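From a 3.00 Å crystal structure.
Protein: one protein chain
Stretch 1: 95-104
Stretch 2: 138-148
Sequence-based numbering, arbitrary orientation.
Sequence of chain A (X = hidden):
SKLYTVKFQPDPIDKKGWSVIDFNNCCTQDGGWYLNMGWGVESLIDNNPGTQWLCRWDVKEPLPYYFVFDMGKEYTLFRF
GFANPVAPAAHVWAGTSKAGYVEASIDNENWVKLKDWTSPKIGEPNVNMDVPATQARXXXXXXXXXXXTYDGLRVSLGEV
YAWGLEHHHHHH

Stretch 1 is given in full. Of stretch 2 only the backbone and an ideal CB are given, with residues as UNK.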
# COMPACT_ATOMS: atom_id res chain seq x y z
N GLY A 95 5.99 11.22 0.57
CA GLY A 95 4.66 10.66 0.42
C GLY A 95 3.87 11.55 -0.51
O GLY A 95 3.25 12.52 -0.08
N THR A 96 3.89 11.23 -1.80
CA THR A 96 3.22 12.06 -2.77
C THR A 96 2.16 11.35 -3.60
O THR A 96 1.80 11.81 -4.68
CB THR A 96 4.27 12.72 -3.70
OG1 THR A 96 5.20 11.73 -4.15
CG2 THR A 96 5.03 13.82 -2.95
N SER A 97 1.67 10.22 -3.09
CA SER A 97 0.65 9.46 -3.81
C SER A 97 -0.52 10.39 -4.11
O SER A 97 -1.06 11.03 -3.21
CB SER A 97 0.18 8.29 -2.95
OG SER A 97 1.28 7.51 -2.50
N LYS A 98 -0.90 10.46 -5.38
CA LYS A 98 -1.97 11.35 -5.82
C LYS A 98 -3.19 10.66 -6.43
O LYS A 98 -4.32 11.09 -6.22
CB LYS A 98 -1.41 12.36 -6.82
CG LYS A 98 -2.43 13.28 -7.40
CD LYS A 98 -1.77 14.53 -7.90
CE LYS A 98 -2.62 15.24 -8.93
NZ LYS A 98 -2.63 14.45 -10.20
N ALA A 99 -2.97 9.59 -7.19
CA ALA A 99 -4.07 8.88 -7.80
C ALA A 99 -3.65 7.44 -8.01
O ALA A 99 -2.46 7.12 -8.04
CB ALA A 99 -4.46 9.52 -9.14
N GLY A 100 -4.64 6.57 -8.17
CA GLY A 100 -4.36 5.16 -8.36
C GLY A 100 -5.57 4.30 -8.04
O GLY A 100 -6.66 4.83 -7.87
N TYR A 101 -5.36 3.00 -7.94
CA TYR A 101 -6.44 2.08 -7.66
C TYR A 101 -5.93 0.83 -6.96
O TYR A 101 -4.72 0.66 -6.79
CB TYR A 101 -7.12 1.70 -8.97
CG TYR A 101 -6.20 0.99 -9.94
CD1 TYR A 101 -5.25 1.69 -10.70
CD2 TYR A 101 -6.26 -0.40 -10.07
CE1 TYR A 101 -4.40 1.00 -11.58
CE2 TYR A 101 -5.43 -1.07 -10.94
CZ TYR A 101 -4.51 -0.38 -11.68
OH TYR A 101 -3.71 -1.09 -12.52
N VAL A 102 -6.84 -0.04 -6.54
CA VAL A 102 -6.49 -1.28 -5.84
C VAL A 102 -7.35 -2.40 -6.42
O VAL A 102 -8.56 -2.22 -6.56
CB VAL A 102 -6.74 -1.12 -4.30
CG1 VAL A 102 -8.11 -0.56 -4.06
CG2 VAL A 102 -6.55 -2.44 -3.59
N GLU A 103 -6.74 -3.52 -6.77
CA GLU A 103 -7.47 -4.66 -7.33
C GLU A 103 -7.55 -5.73 -6.24
O GLU A 103 -7.04 -5.50 -5.15
CB GLU A 103 -6.75 -5.24 -8.58
CG GLU A 103 -6.43 -4.23 -9.72
CD GLU A 103 -5.59 -4.85 -10.85
OE1 GLU A 103 -5.19 -4.13 -11.81
OE2 GLU A 103 -5.33 -6.07 -10.78
N ALA A 104 -8.21 -6.86 -6.51
CA ALA A 104 -8.34 -7.96 -5.53
C ALA A 104 -8.46 -9.27 -6.30
O ALA A 104 -9.07 -9.32 -7.37
CB ALA A 104 -9.55 -7.76 -4.63
N UNK A 138 -5.47 -12.10 -2.14
CA UNK A 138 -4.40 -11.20 -2.56
C UNK A 138 -4.92 -9.80 -2.90
O UNK A 138 -6.01 -9.66 -3.44
CB UNK A 138 -3.67 -11.79 -3.77
N UNK A 139 -4.13 -8.78 -2.60
CA UNK A 139 -4.51 -7.42 -2.90
C UNK A 139 -3.46 -6.83 -3.81
O UNK A 139 -2.29 -7.23 -3.76
CB UNK A 139 -4.67 -6.59 -1.63
N UNK A 140 -3.86 -5.88 -4.65
CA UNK A 140 -2.90 -5.27 -5.55
C UNK A 140 -3.10 -3.77 -5.52
O UNK A 140 -4.09 -3.25 -6.01
CB UNK A 140 -3.04 -5.82 -6.97
N UNK A 141 -2.15 -3.07 -4.90
CA UNK A 141 -2.21 -1.63 -4.78
C UNK A 141 -1.39 -1.05 -5.94
O UNK A 141 -0.39 -1.64 -6.35
CB UNK A 141 -1.69 -1.16 -3.42
N UNK A 142 -1.84 0.07 -6.50
CA UNK A 142 -1.14 0.66 -7.64
C UNK A 142 -1.13 2.19 -7.60
O UNK A 142 -2.18 2.81 -7.52
CB UNK A 142 -1.78 0.19 -8.94
N UNK A 143 0.06 2.79 -7.63
CA UNK A 143 0.18 4.25 -7.62
C UNK A 143 0.28 4.62 -9.09
O UNK A 143 1.14 4.10 -9.80
CB UNK A 143 1.38 4.75 -6.81
N UNK A 144 -0.60 5.51 -9.56
CA UNK A 144 -0.56 5.90 -10.96
C UNK A 144 -0.10 7.33 -11.15
O UNK A 144 0.53 7.64 -12.16
CB UNK A 144 -1.94 5.72 -11.60
N UNK A 145 -0.40 8.21 -10.21
CA UNK A 145 0.10 9.56 -10.35
C UNK A 145 0.65 10.02 -9.03
O UNK A 145 0.15 9.64 -7.98
CB UNK A 145 -0.99 10.51 -10.85
N UNK A 146 1.69 10.84 -9.09
CA UNK A 146 2.38 11.33 -7.91
C UNK A 146 2.47 12.86 -7.90
O UNK A 146 2.59 13.49 -8.94
CB UNK A 146 3.78 10.72 -7.83
N UNK A 147 2.38 13.46 -6.71
CA UNK A 147 2.50 14.91 -6.60
C UNK A 147 3.98 15.20 -6.78
O UNK A 147 4.82 14.54 -6.16
CB UNK A 147 1.96 15.44 -5.27
N UNK A 148 4.32 16.19 -7.61
CA UNK A 148 5.71 16.57 -7.88
C UNK A 148 6.39 17.06 -6.61
O UNK A 148 5.72 17.52 -5.69
CB UNK A 148 5.77 17.65 -8.96

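Stretch 2 runs antiparallel to stretch 1. CB directions alternate between two faces from 139 to 143, one carrying A99, Y101 and E103, the other S97, V102 and A104; the alternation breaks at the bulge near 144.

At position 138 nothing of stretch 1 lies within 5.5 Å of the ideal CB, so the choice is wide. The residue is Y138, whose ring leads away.

Position 139 shares the face of V102 and A104, its ideal CB 5.0 Å from V102 CG2. An aliphatic or aromatic side chain would suit. It is I139, with CG2 3.6 Å from V102 CG2.

Position 140 pairs with E103, whose CB is 4.1 Å from the ideal CB and whose carboxylate lies on the same face, offering an acceptor and a negative charge. Lysine or arginine fits, though a polar residue could too. R140 NH2 and NE lie 2.9 and 3.1 Å from E103 OE2, a salt bridge whose two hydrogen bonds are both weak.

Position 141 returns to the V102 face with room beside it, where many apolar residues would serve. F141 has V102 at the edge of its ring, CD1 4.4 Å from V102 CB.

Position 142 lies beside the Y101 ring, its ideal CB 3.7 Å from Y101 O. Beta-branched or other aliphatic residues would pack there. V142 places CB over the ring face, 4.0 Å from its centroid, and CG1 3.6 Å from Y101 CE1.

Position 143 is opposite G100, which offers no side chain, so a larger apolar group can use the space. I143 CD1 comes 3.6 Å from S97 OG.

At 144 psi is -32°, where the register shifts. The ideal CB is 3.9 Å from A99 O, an acceptor that suits serine or threonine, while Y101 invites a methyl. T144 OG1 makes a weak hydrogen bond to A99 O at 3.0 Å; CG2 sits at the Y101 ring edge.

Position 145 has K98 NZ 4.3 Å from its ideal CB, so an acid is favored, aspartate being short enough. D145 OD2 meets K98 NZ at 2.7 Å in a salt bridge.

Position 146 has its ideal CB 3.9 Å from T96 O, close enough to favor a compact side chain, small or beta-branched. T146 CG2 approaches T96 OG1 to 3.1 Å.

At 147 the ideal CB is 4.7 Å from K98 CD, an aliphatic stem that a flat ring could cover. K98 CD lies over the face of the Y147 ring, 3.3 Å from its centroid, a CH-pi contact.

Position 148 points away, with nothing of stretch 1 near; its phi of -62° allows many residues, proline among them, and it is P148.

Stretch 2 138-148: YIRFVITDTYP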
# COMPACT_ATOMS: atom_id res chain seq x y z
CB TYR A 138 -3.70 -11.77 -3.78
CG TYR A 138 -3.26 -13.19 -3.57
CD1 TYR A 138 -2.03 -13.47 -2.98
CD2 TYR A 138 -4.05 -14.25 -3.98
CE1 TYR A 138 -1.60 -14.78 -2.81
CE2 TYR A 138 -3.63 -15.56 -3.82
CZ TYR A 138 -2.41 -15.82 -3.24
OH TYR A 138 -2.00 -17.12 -3.11
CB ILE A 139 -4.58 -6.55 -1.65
CG1 ILE A 139 -5.76 -7.00 -0.78
CG2 ILE A 139 -4.66 -5.08 -2.04
CD1 ILE A 139 -5.84 -6.31 0.59
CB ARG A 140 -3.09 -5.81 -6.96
CG ARG A 140 -2.07 -5.27 -7.91
CD ARG A 140 -1.57 -6.36 -8.81
NE ARG A 140 -2.38 -6.51 -10.00
CZ ARG A 140 -2.31 -7.54 -10.82
NH1 ARG A 140 -1.47 -8.54 -10.59
NH2 ARG A 140 -3.09 -7.58 -11.88
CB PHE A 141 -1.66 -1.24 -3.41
CG PHE A 141 -1.77 0.21 -3.11
CD1 PHE A 141 -2.99 0.85 -3.19
CD2 PHE A 141 -0.64 0.94 -2.80
CE1 PHE A 141 -3.09 2.23 -2.98
CE2 PHE A 141 -0.71 2.31 -2.59
CZ PHE A 141 -1.94 2.96 -2.68
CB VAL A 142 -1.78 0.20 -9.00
CG1 VAL A 142 -1.10 0.88 -10.16
CG2 VAL A 142 -1.68 -1.32 -9.15
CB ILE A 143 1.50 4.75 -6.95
CG1 ILE A 143 1.77 4.01 -5.64
CG2 ILE A 143 1.42 6.26 -6.72
CD1 ILE A 143 1.03 4.51 -4.46
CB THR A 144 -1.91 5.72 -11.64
OG1 THR A 144 -2.92 6.37 -10.86
CG2 THR A 144 -2.21 4.26 -11.78
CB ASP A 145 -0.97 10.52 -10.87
CG ASP A 145 -0.34 11.72 -11.55
OD1 ASP A 145 0.63 11.50 -12.30
OD2 ASP A 145 -0.81 12.87 -11.35
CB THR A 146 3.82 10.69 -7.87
OG1 THR A 146 3.76 9.43 -7.18
CG2 THR A 146 4.83 11.59 -7.18
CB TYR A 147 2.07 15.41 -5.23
CG TYR A 147 0.58 15.58 -5.09
CD1 TYR A 147 -0.07 16.68 -5.64
CD2 TYR A 147 -0.18 14.61 -4.45
CE1 TYR A 147 -1.45 16.82 -5.54
CE2 TYR A 147 -1.56 14.74 -4.35
CZ TYR A 147 -2.18 15.84 -4.89
OH TYR A 147 -3.55 15.94 -4.80
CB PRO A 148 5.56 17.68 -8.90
CG PRO A 148 4.30 18.35 -8.43
CD PRO A 148 3.39 17.17 -8.19
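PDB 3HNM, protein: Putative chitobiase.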